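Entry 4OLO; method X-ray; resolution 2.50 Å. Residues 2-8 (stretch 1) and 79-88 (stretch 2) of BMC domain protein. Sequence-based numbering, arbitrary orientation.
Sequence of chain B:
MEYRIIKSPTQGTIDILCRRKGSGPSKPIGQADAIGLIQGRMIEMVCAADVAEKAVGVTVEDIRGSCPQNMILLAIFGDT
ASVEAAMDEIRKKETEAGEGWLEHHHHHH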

# COMPACT_ATOMS: atom_id res chain seq x y z
N GLU B 2 -9.10 13.78 -9.16
CA GLU B 2 -10.48 13.41 -9.47
C GLU B 2 -11.41 14.35 -8.70
O GLU B 2 -11.19 14.62 -7.53
N TYR B 3 -12.48 14.80 -9.36
CA TYR B 3 -13.46 15.73 -8.78
C TYR B 3 -14.84 15.17 -8.93
O TYR B 3 -15.22 14.75 -10.02
N ARG B 4 -15.63 15.20 -7.86
CA ARG B 4 -17.02 14.75 -7.88
C ARG B 4 -17.83 15.61 -6.96
O ARG B 4 -17.30 16.15 -6.00
N ILE B 5 -19.12 15.72 -7.23
CA ILE B 5 -20.04 16.44 -6.35
C ILE B 5 -21.23 15.50 -6.04
O ILE B 5 -21.72 14.81 -6.93
N ILE B 6 -21.68 15.48 -4.78
CA ILE B 6 -22.88 14.73 -4.39
C ILE B 6 -23.91 15.79 -3.95
O ILE B 6 -23.68 16.50 -2.99
N LYS B 7 -25.03 15.88 -4.68
CA LYS B 7 -26.12 16.80 -4.39
C LYS B 7 -27.16 16.13 -3.52
O LYS B 7 -27.54 14.98 -3.78
N SER B 8 -27.59 16.82 -2.46
CA SER B 8 -28.56 16.36 -1.44
C SER B 8 -28.10 15.02 -0.86
O SER B 8 -28.77 14.00 -1.05
N ASP B 79 -23.81 24.73 0.52
CA ASP B 79 -24.87 24.85 -0.48
C ASP B 79 -24.22 24.57 -1.81
O ASP B 79 -23.02 24.78 -1.92
N THR B 80 -24.98 24.08 -2.80
CA THR B 80 -24.50 23.74 -4.14
C THR B 80 -23.65 24.84 -4.78
O THR B 80 -22.55 24.54 -5.24
N ALA B 81 -24.16 26.08 -4.79
CA ALA B 81 -23.49 27.21 -5.42
C ALA B 81 -22.09 27.45 -4.86
O ALA B 81 -21.15 27.57 -5.65
N SER B 82 -21.94 27.42 -3.52
CA SER B 82 -20.66 27.61 -2.80
C SER B 82 -19.72 26.46 -3.05
O SER B 82 -18.53 26.69 -3.27
N VAL B 83 -20.25 25.21 -3.02
CA VAL B 83 -19.47 24.01 -3.27
C VAL B 83 -18.93 24.02 -4.73
O VAL B 83 -17.72 23.85 -4.93
N GLU B 84 -19.80 24.31 -5.72
CA GLU B 84 -19.41 24.38 -7.12
C GLU B 84 -18.37 25.48 -7.37
O GLU B 84 -17.39 25.24 -8.07
N ALA B 85 -18.54 26.64 -6.73
CA ALA B 85 -17.60 27.77 -6.85
C ALA B 85 -16.23 27.40 -6.28
O ALA B 85 -15.21 27.76 -6.90
N ALA B 86 -16.20 26.69 -5.10
CA ALA B 86 -14.96 26.27 -4.46
C ALA B 86 -14.25 25.22 -5.33
O ALA B 86 -13.04 25.32 -5.52
N MET B 87 -15.00 24.25 -5.91
CA MET B 87 -14.49 23.19 -6.81
C MET B 87 -13.83 23.84 -8.04
O MET B 87 -12.72 23.45 -8.40
N ASP B 88 -14.52 24.83 -8.67
CA ASP B 88 -14.01 25.57 -9.83
C ASP B 88 -12.69 26.27 -9.50
O ASP B 88 -11.77 26.23 -10.31

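Strand 2-7 and helix 80-88 run antiparallel, with their axes 10.2 Å apart at closest approach. Tyr3, Ile5 and Lys7 supply the strand's side-chain contacts. Tyr3 and Ile5 point toward the helix; Lys7 starts sideways, but its end comes nearer.

Met87, with all three chi angles in m, has the most surface covered by the other stretch, 82 Å². Its CE lies 4.0 Å from Tyr3 CB, near the plane of the Tyr3 ring at the edge. The same CE is 3.4 Å from Arg4 O, a contact without a hydrogen bond. Ile5 (t, t) places CD1 3.7 Å from Val83 CG1 and 3.7 Å from Glu84 CG.

The polar link is at Lys7. Its chain (m, then t throughout) extends past Thr80, with CE 3.8 Å from Thr80 CG2. Lys7 NZ then donates to Glu84 OE1 at 3.2 Å, a hydrogen bond within a salt bridge. Glu84 (m, t) reaches this partner although its CA-to-CB bond points sideways. Thr80 OG1 is satisfied elsewhere in the structure, as are both Glu2 carboxylate oxygens and Arg4 NH1 and NH2.

Asp79 (p) caps the helix. Its OD2 accepts from Ser82 N at 3.1 Å, and its OD1 accepts from Ser82 OG at 2.7 Å. Asp88 OD1 sits 3.1 Å from Glu84 O, but both are acceptors, so no bond forms.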

# COMPACT_ATOMS: atom_id res chain seq x y z
CB GLU B 2 -10.78 11.98 -9.04
CG GLU B 2 -10.32 10.91 -9.99
CD GLU B 2 -10.80 9.55 -9.52
OE1 GLU B 2 -10.10 8.94 -8.68
OE2 GLU B 2 -11.92 9.16 -9.90
CB TYR B 3 -13.43 17.08 -9.55
CG TYR B 3 -12.11 17.81 -9.52
CD1 TYR B 3 -11.08 17.47 -10.40
CD2 TYR B 3 -11.90 18.88 -8.65
CE1 TYR B 3 -9.87 18.16 -10.39
CE2 TYR B 3 -10.70 19.60 -8.65
CZ TYR B 3 -9.69 19.21 -9.51
OH TYR B 3 -8.53 19.93 -9.53
CB ARG B 4 -17.18 13.26 -7.46
CG ARG B 4 -16.42 12.23 -8.30
CD ARG B 4 -17.03 12.04 -9.68
NE ARG B 4 -18.22 11.22 -9.61
CZ ARG B 4 -18.21 9.90 -9.79
NH1 ARG B 4 -17.07 9.28 -10.07
NH2 ARG B 4 -19.33 9.21 -9.69
CB ILE B 5 -20.47 17.82 -6.97
CG1 ILE B 5 -21.24 18.65 -5.94
CG2 ILE B 5 -21.28 17.64 -8.28
CD1 ILE B 5 -21.46 20.09 -6.28
CB ILE B 6 -22.63 13.67 -3.29
CG1 ILE B 6 -21.65 12.59 -3.72
CG2 ILE B 6 -23.96 13.07 -2.79
CD1 ILE B 6 -21.05 11.76 -2.54
CB LYS B 7 -26.72 17.36 -5.69
CG LYS B 7 -25.76 18.31 -6.39
CD LYS B 7 -26.19 18.68 -7.78
CE LYS B 7 -25.15 19.57 -8.41
NZ LYS B 7 -25.70 20.37 -9.53
CB SER B 8 -29.98 16.29 -2.01
OG SER B 8 -30.35 17.55 -2.55
CB ASP B 79 -25.52 26.26 -0.44
CG ASP B 79 -24.54 27.39 -0.69
OD1 ASP B 79 -23.78 27.74 0.24
OD2 ASP B 79 -24.53 27.93 -1.82
CB THR B 80 -25.68 23.33 -5.06
OG1 THR B 80 -26.43 22.31 -4.41
CG2 THR B 80 -25.22 22.84 -6.44
CB ALA B 81 -24.35 28.47 -5.31
CB SER B 82 -20.90 27.77 -1.31
OG SER B 82 -21.69 28.93 -1.03
CB VAL B 83 -20.25 22.71 -2.90
CG1 VAL B 83 -19.54 21.46 -3.43
CG2 VAL B 83 -20.44 22.62 -1.39
CB GLU B 84 -20.62 24.57 -8.03
CG GLU B 84 -21.45 23.31 -8.14
CD GLU B 84 -22.69 23.36 -9.02
OE1 GLU B 84 -23.17 22.27 -9.38
OE2 GLU B 84 -23.17 24.47 -9.34
CB ALA B 85 -18.15 29.00 -6.16
CB ALA B 86 -15.23 25.74 -3.05
CB MET B 87 -15.61 22.26 -7.29
CG MET B 87 -16.33 21.49 -6.20
SD MET B 87 -15.32 20.27 -5.40
CE MET B 87 -15.44 18.87 -6.64
CB ASP B 88 -15.03 26.64 -10.31
CG ASP B 88 -16.32 26.14 -10.96
OD1 ASP B 88 -16.50 24.89 -11.07
OD2 ASP B 88 -17.18 26.99 -11.29